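PDB 2XCZ: possible atls1-like light-inducible protein from Prochlorococcus marinus, which is of unknown function but belongs to the macrophage migration inhibitory factor family, whose small alpha/beta subunits assemble as trimers. Local coordinates for residues Pro2-Val13 with Tyr37-Met48. Residues are numbered along the deposited sequence; the frame is centred on the assembly and turned at random. Where two conformers were deposited one is given.
Sequences PLINIQASVPAV and YVMTSLQCGVPM
The carbonyl oxygen of I6 is gripped twice: Q43 N reaches it across the strands at 2.8 Å, almost straight (175° at the hydrogen), and a water donates to it as well. That water gives its other hydrogen to S41 OG at 2.8 Å, tying backbone to side chain. The S41 hydroxyl in turn donates to N5 OD1, a bond modelled so short that its exact length is doubtful; the side-chain amide of Q7 of the second subunit is a further partner. With N5 CG beside its own backbone N (chi1 -72°), OD1 lies next to the S41 hydroxyl, while ND2 bonds to E61 on strand 58-64. Between strands 3-8 and 39-43 the pairing is parallel: I4 N donates to M39 O at 2.9 Å, and I4 O receives S41 N. On the face turned to helices 16-31 and 72-88, I4 CG2 meets T40 CG2 at 3.6 Å, and L42 CD1 lies against I6 CG2 at 3.7 Å. At the C-terminal end of strand 3-8, V46 N donates to A8 O at 3.2 Å; beyond both strands, G45 N donates to V10 O at 2.8 Å, holding the following loops together. This is the beta-alpha-beta unit of the MIF fold, with helix 16-31 as its crossover. Residues 39-41 also pair antiparallel with a strand of the second subunit. N5 and S41 thus form a water-linked polar patch beside apolar L3 and M39, whereas the opposite face is mainly apolar, although T40 OG1 bonds to T49 of the second subunit.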
ATOM      1  N   PRO A   2       4.761  14.306   4.686  1.00 10.66           N
ATOM      2  CA  PRO A   2       5.016  13.332   3.632  1.00  9.80           C
ATOM      3  C   PRO A   2       5.128  11.908   4.147  1.00  9.66           C
ATOM      4  O   PRO A   2       5.359  11.671   5.335  1.00 10.29           O
ATOM      5  CB  PRO A   2       6.384  13.758   3.077  1.00 10.29           C
ATOM      6  CG  PRO A   2       6.549  15.181   3.514  1.00 12.06           C
ATOM      7  CD  PRO A   2       5.871  15.265   4.822  1.00 10.34           C
ATOM      8  N   LEU A   3       4.990  10.976   3.224  1.00  8.98           N
ATOM      9  CA  LEU A   3       5.033   9.550   3.518  1.00  9.13           C
ATOM     10  C   LEU A   3       5.854   8.887   2.429  1.00  8.50           C
ATOM     11  O   LEU A   3       5.672   9.170   1.243  1.00  8.25           O
ATOM     12  CB  LEU A   3       3.609   8.976   3.505  1.00  8.88           C
ATOM     13  CG  LEU A   3       3.461   7.461   3.630  1.00  9.96           C
ATOM     14  CD1 LEU A   3       3.758   6.949   5.022  1.00 10.09           C
ATOM     15  CD2 LEU A   3       2.052   7.069   3.208  1.00  9.32           C
ATOM     16  N   ILE A   4       6.791   8.037   2.843  1.00  8.38           N
ATOM     17  CA  ILE A   4       7.499   7.168   1.908  1.00  8.52           C
ATOM     18  C   ILE A   4       7.582   5.730   2.444  1.00  7.87           C
ATOM     19  O   ILE A   4       8.247   5.458   3.444  1.00  8.13           O
ATOM     20  CB  ILE A   4       8.864   7.760   1.491  1.00  8.64           C
ATOM     21  CG1 ILE A   4       9.576   6.852   0.471  1.00  8.20           C
ATOM     22  CG2 ILE A   4       9.733   8.111   2.734  1.00  8.19           C
ATOM     23  CD1 ILE A   4      10.701   7.559  -0.290  1.00 10.02           C
ATOM     24  N   ASN A   5       6.901   4.819   1.748  1.00  8.02           N
ATOM     25  CA  ASN A   5       6.866   3.410   2.128  1.00  8.03           C
ATOM     26  C   ASN A   5       7.625   2.598   1.080  1.00  8.79           C
ATOM     27  O   ASN A   5       7.294   2.657  -0.104  1.00  9.48           O
ATOM     28  CB  ASN A   5       5.406   2.934   2.219  1.00  7.42           C
ATOM     29  CG  ASN A   5       4.664   3.489   3.423  1.00  9.68           C
ATOM     30  OD1 ASN A   5       5.209   3.600   4.533  1.00  9.55           O
ATOM     31  ND2 ASN A   5       3.389   3.804   3.214  1.00  9.22           N
ATOM     32  N   ILE A   6       8.652   1.862   1.505  1.00  8.43           N
ATOM     33  CA  ILE A   6       9.453   1.070   0.570  1.00  9.40           C
ATOM     34  C   ILE A   6       9.174  -0.406   0.774  1.00  9.45           C
ATOM     35  O   ILE A   6       9.172  -0.903   1.903  1.00 10.08           O
ATOM     36  CB  ILE A   6      10.973   1.338   0.745  1.00  9.24           C
ATOM     37  CG1 ILE A   6      11.303   2.834   0.573  1.00 10.54           C
ATOM     38  CG2 ILE A   6      11.784   0.539  -0.273  1.00  9.67           C
ATOM     39  CD1 ILE A   6      12.635   3.236   1.240  1.00 13.47           C
ATOM     40  N   GLN A   7       8.933  -1.100  -0.328  1.00  9.89           N
ATOM     41  CA  GLN A   7       8.725  -2.544  -0.327  1.00 10.76           C
ATOM     42  C   GLN A   7       9.803  -3.150  -1.238  1.00 10.77           C
ATOM     43  O   GLN A   7       9.825  -2.900  -2.451  1.00 11.11           O
ATOM     44  CB  GLN A   7       7.309  -2.820  -0.832  1.00 11.03           C
ATOM     45  CG  GLN A   7       6.953  -4.259  -1.116  1.00 13.68           C
ATOM     46  CD  GLN A   7       5.805  -4.353  -2.099  1.00 17.76           C
ATOM     47  OE1 GLN A   7       6.000  -4.688  -3.268  1.00 20.42           O
ATOM     48  NE2 GLN A   7       4.600  -4.016  -1.641  1.00 19.84           N
ATOM     49  N   ALA A   8      10.717  -3.931  -0.660  1.00 10.25           N
ATOM     50  CA  ALA A   8      11.872  -4.391  -1.447  1.00 10.55           C
ATOM     51  C   ALA A   8      12.002  -5.899  -1.426  1.00 10.42           C
ATOM     52  O   ALA A   8      11.587  -6.537  -0.464  1.00 10.70           O
ATOM     53  CB  ALA A   8      13.168  -3.723  -0.959  1.00 10.45           C
ATOM     54  N   SER A   9      12.588  -6.448  -2.486  1.00 10.68           N
ATOM     55  CA  SER A   9      12.779  -7.886  -2.620  1.00 11.50           C
ATOM     56  C   SER A   9      14.025  -8.403  -1.903  1.00 12.55           C
ATOM     57  O   SER A   9      14.105  -9.595  -1.560  1.00 12.72           O
ATOM     58  CB  SER A   9      12.824  -8.288  -4.097  1.00 10.83           C
ATOM     59  OG  SER A   9      14.024  -7.843  -4.716  1.00 10.71           O
ATOM     60  N   VAL A  10      14.988  -7.512  -1.676  1.00 13.34           N
ATOM     61  CA  VAL A  10      16.268  -7.898  -1.049  1.00 14.31           C
ATOM     62  C   VAL A  10      16.089  -8.240   0.435  1.00 14.57           C
ATOM     63  O   VAL A  10      15.111  -7.841   1.062  1.00 14.33           O
ATOM     64  CB  VAL A  10      17.346  -6.799  -1.201  1.00 14.72           C
ATOM     65  CG1 VAL A  10      17.629  -6.508  -2.665  1.00 15.55           C
ATOM     66  CG2 VAL A  10      16.944  -5.535  -0.454  1.00 13.24           C
ATOM     67  N   PRO A  11      17.043  -8.983   1.023  1.00 15.03           N
ATOM     68  CA  PRO A  11      16.888  -9.325   2.437  1.00 15.55           C
ATOM     69  C   PRO A  11      16.919  -8.112   3.373  1.00 15.40           C
ATOM     70  O   PRO A  11      17.453  -7.061   3.002  1.00 15.63           O
ATOM     71  CB  PRO A  11      18.108 -10.210   2.705  1.00 15.60           C
ATOM     72  CG  PRO A  11      18.449 -10.771   1.373  1.00 15.43           C
ATOM     73  CD  PRO A  11      18.181  -9.683   0.404  1.00 15.27           C
ATOM     74  N   ALA A  12      16.361  -8.259   4.571  1.00 15.48           N
ATOM     75  CA  ALA A  12      16.387  -7.187   5.574  1.00 16.46           C
ATOM     76  C   ALA A  12      17.810  -6.699   5.842  1.00 16.92           C
ATOM     77  O   ALA A  12      18.757  -7.483   5.778  1.00 17.62           O
ATOM     78  CB  ALA A  12      15.724  -7.645   6.844  1.00 16.17           C
ATOM     79  N   VAL A  13      17.968  -5.402   6.100  1.00 17.14           N
ATOM     80  CA  VAL A  13      19.300  -4.838   6.376  1.00 17.37           C
ATOM     81  C   VAL A  13      19.443  -4.349   7.824  1.00 17.86           C
ATOM     82  O   VAL A  13      18.507  -3.800   8.414  1.00 17.93           O
ATOM     83  CB  VAL A  13      19.724  -3.735   5.378  1.00 17.45           C
ATOM     84  CG1 VAL A  13      19.798  -4.293   3.964  1.00 18.05           C
ATOM     85  CG2 VAL A  13      18.770  -2.548   5.433  1.00 18.38           C
ATOM     86  N   TYR A  37       6.969  15.991  10.204  1.00 15.00           N
ATOM     87  CA  TYR A  37       5.814  15.426   9.494  1.00 14.28           C
ATOM     88  C   TYR A  37       6.149  14.330   8.492  1.00 13.04           C
ATOM     89  O   TYR A  37       5.260  13.814   7.824  1.00 11.24           O
ATOM     90  CB  TYR A  37       5.000  16.529   8.827  1.00 15.01           C
ATOM     91  CG  TYR A  37       4.350  17.448   9.841  1.00 18.57           C
ATOM     92  CD1 TYR A  37       3.291  17.003  10.637  1.00 20.31           C
ATOM     93  CD2 TYR A  37       4.816  18.741  10.028  1.00 23.15           C
ATOM     94  CE1 TYR A  37       2.701  17.838  11.600  1.00 23.83           C
ATOM     95  CE2 TYR A  37       4.233  19.589  10.986  1.00 24.57           C
ATOM     96  CZ  TYR A  37       3.178  19.130  11.765  1.00 25.61           C
ATOM     97  OH  TYR A  37       2.605  19.970  12.707  1.00 28.24           O
ATOM     98  N   VAL A  38       7.415  13.951   8.414  1.00 11.99           N
ATOM     99  CA  VAL A  38       7.806  12.890   7.475  1.00 10.59           C
ATOM    100  C   VAL A  38       7.708  11.513   8.119  1.00  9.92           C
ATOM    101  O   VAL A  38       8.298  11.259   9.180  1.00  9.30           O
ATOM    102  CB  VAL A  38       9.257  13.090   6.938  1.00 10.59           C
ATOM    103  CG1 VAL A  38       9.681  11.926   6.034  1.00 11.10           C
ATOM    104  CG2 VAL A  38       9.384  14.403   6.200  1.00 11.02           C
ATOM    105  N   MET A  39       6.989  10.614   7.443  1.00  8.86           N
ATOM    106  CA  MET A  39       6.875   9.221   7.875  1.00  8.76           C
ATOM    107  C   MET A  39       7.511   8.318   6.839  1.00  9.03           C
ATOM    108  O   MET A  39       7.297   8.496   5.638  1.00  9.32           O
ATOM    109  CB  MET A  39       5.404   8.841   8.056  1.00  8.45           C
ATOM    110  CG  MET A  39       5.183   7.422   8.598  1.00 10.40           C
ATOM    111  SD  MET A  39       3.463   7.061   9.008  1.00  9.86           S
ATOM    112  CE  MET A  39       3.288   7.987  10.528  1.00  9.41           C
ATOM    113  N   THR A  40       8.279   7.331   7.296  1.00  9.34           N
ATOM    114  CA  THR A  40       8.963   6.417   6.372  1.00  8.66           C
ATOM    115  C   THR A  40       8.791   4.970   6.817  1.00  8.61           C
ATOM    116  O   THR A  40       8.539   4.697   7.990  1.00  8.07           O
ATOM    117  CB  THR A  40      10.505   6.699   6.242  1.00  9.07           C
ATOM    118  OG1 THR A  40      11.198   6.157   7.375  1.00  9.33           O
ATOM    119  CG2 THR A  40      10.822   8.200   6.123  1.00  9.07           C
ATOM    120  N   SER A  41       8.924   4.051   5.872  1.00  8.57           N
ATOM    121  CA  SER A  41       9.006   2.625   6.210  1.00  9.63           C
ATOM    122  C   SER A  41       9.832   1.838   5.206  1.00 10.20           C
ATOM    123  O   SER A  41       9.991   2.243   4.048  1.00 10.28           O
ATOM    124  CB  SER A  41       7.608   2.007   6.326  1.00  9.88           C
ATOM    125  OG  SER A  41       6.969   1.911   5.077  1.00  9.81           O
ATOM    126  N   LEU A  42      10.354   0.699   5.671  1.00 10.36           N
ATOM    127  CA  LEU A  42      11.099  -0.229   4.823  1.00 11.10           C
ATOM    128  C   LEU A  42      10.716  -1.666   5.148  1.00 11.71           C
ATOM    129  O   LEU A  42      11.007  -2.180   6.244  1.00 12.23           O
ATOM    130  CB  LEU A  42      12.613  -0.047   5.022  1.00 10.86           C
ATOM    131  CG  LEU A  42      13.530  -1.012   4.249  1.00 10.36           C
ATOM    132  CD1 LEU A  42      13.329  -0.909   2.733  1.00 11.75           C
ATOM    133  CD2 LEU A  42      14.995  -0.786   4.640  1.00 12.04           C
ATOM    134  N   GLN A  43      10.064  -2.304   4.182  1.00 11.75           N
ATOM    135  CA  GLN A  43       9.721  -3.717   4.280  0.50 12.64           C
ATOM    136  C   GLN A  43      10.546  -4.507   3.273  1.00 12.69           C
ATOM    137  O   GLN A  43      10.311  -4.441   2.055  1.00 13.03           O
ATOM    138  CB  GLN A  43       8.224  -3.932   4.043  0.50 12.66           C
ATOM    139  CG  GLN A  43       7.761  -5.379   4.239  0.50 13.09           C
ATOM    140  CD  GLN A  43       8.141  -5.935   5.602  0.50 15.52           C
ATOM    141  OE1 GLN A  43       7.940  -5.286   6.627  0.50 16.93           O
ATOM    142  NE2 GLN A  43       8.699  -7.142   5.616  0.50 14.94           N
ATOM    143  N   CYS A  44      11.526  -5.249   3.784  1.00 13.22           N
ATOM    144  CA  CYS A  44      12.362  -6.087   2.934  1.00 14.01           C
ATOM    145  C   CYS A  44      11.865  -7.543   2.911  1.00 13.73           C
ATOM    146  O   CYS A  44      10.905  -7.903   3.615  1.00 14.38           O
ATOM    147  CB  CYS A  44      13.818  -6.033   3.414  1.00 13.96           C
ATOM    148  SG  CYS A  44      14.630  -4.439   3.174  1.00 16.62           S
ATOM    149  N   GLY A  45      12.529  -8.363   2.097  1.00 12.87           N
ATOM    150  CA  GLY A  45      12.240  -9.784   1.984  1.00 12.66           C
ATOM    151  C   GLY A  45      10.918 -10.166   1.337  1.00 12.28           C
ATOM    152  O   GLY A  45      10.434 -11.284   1.511  1.00 13.05           O
ATOM    153  N   VAL A  46      10.327  -9.244   0.583  1.00 11.17           N
ATOM    154  CA  VAL A  46       9.051  -9.485  -0.081  1.00 10.82           C
ATOM    155  C   VAL A  46       9.276 -10.153  -1.444  1.00 10.69           C
ATOM    156  O   VAL A  46      10.064  -9.664  -2.261  1.00  9.95           O
ATOM    157  CB  VAL A  46       8.304  -8.150  -0.303  1.00 10.67           C
ATOM    158  CG1 VAL A  46       6.939  -8.393  -0.947  1.00 10.79           C
ATOM    159  CG2 VAL A  46       8.171  -7.393   1.009  1.00 11.31           C
ATOM    160  N   PRO A  47       8.625 -11.301  -1.680  1.00 10.83           N
ATOM    161  CA  PRO A  47       8.692 -11.905  -3.002  1.00 10.91           C
ATOM    162  C   PRO A  47       8.171 -10.926  -4.056  1.00 10.89           C
ATOM    163  O   PRO A  47       7.035 -10.420  -3.954  1.00 11.11           O
ATOM    164  CB  PRO A  47       7.766 -13.128  -2.870  1.00 10.91           C
ATOM    165  CG  PRO A  47       7.873 -13.484  -1.439  1.00 11.23           C
ATOM    166  CD  PRO A  47       7.916 -12.168  -0.724  1.00 10.90           C
ATOM    167  N   MET A  48       9.012 -10.640  -5.039  1.00 10.59           N
ATOM    168  CA  MET A  48       8.659  -9.699  -6.106  1.00 10.30           C
ATOM    169  C   MET A  48       9.234 -10.166  -7.427  1.00 10.94           C
ATOM    170  O   MET A  48      10.271 -10.840  -7.459  1.00 11.28           O
ATOM    171  CB  MET A  48       9.238  -8.318  -5.807  1.00 10.47           C
ATOM    172  CG  MET A  48       8.614  -7.645  -4.610  1.00 10.46           C
ATOM    173  SD  MET A  48       9.195  -5.968  -4.405  1.00 12.14           S
ATOM    174  CE  MET A  48       8.492  -5.167  -5.854  1.00 10.38           C
TER
HETATM  175  O   HOH W   1       6.980  -0.438   3.634  1.00 12.79           O
HETATM  176  O   HOH W   2      12.260 -11.352  -2.195  1.00 29.06           O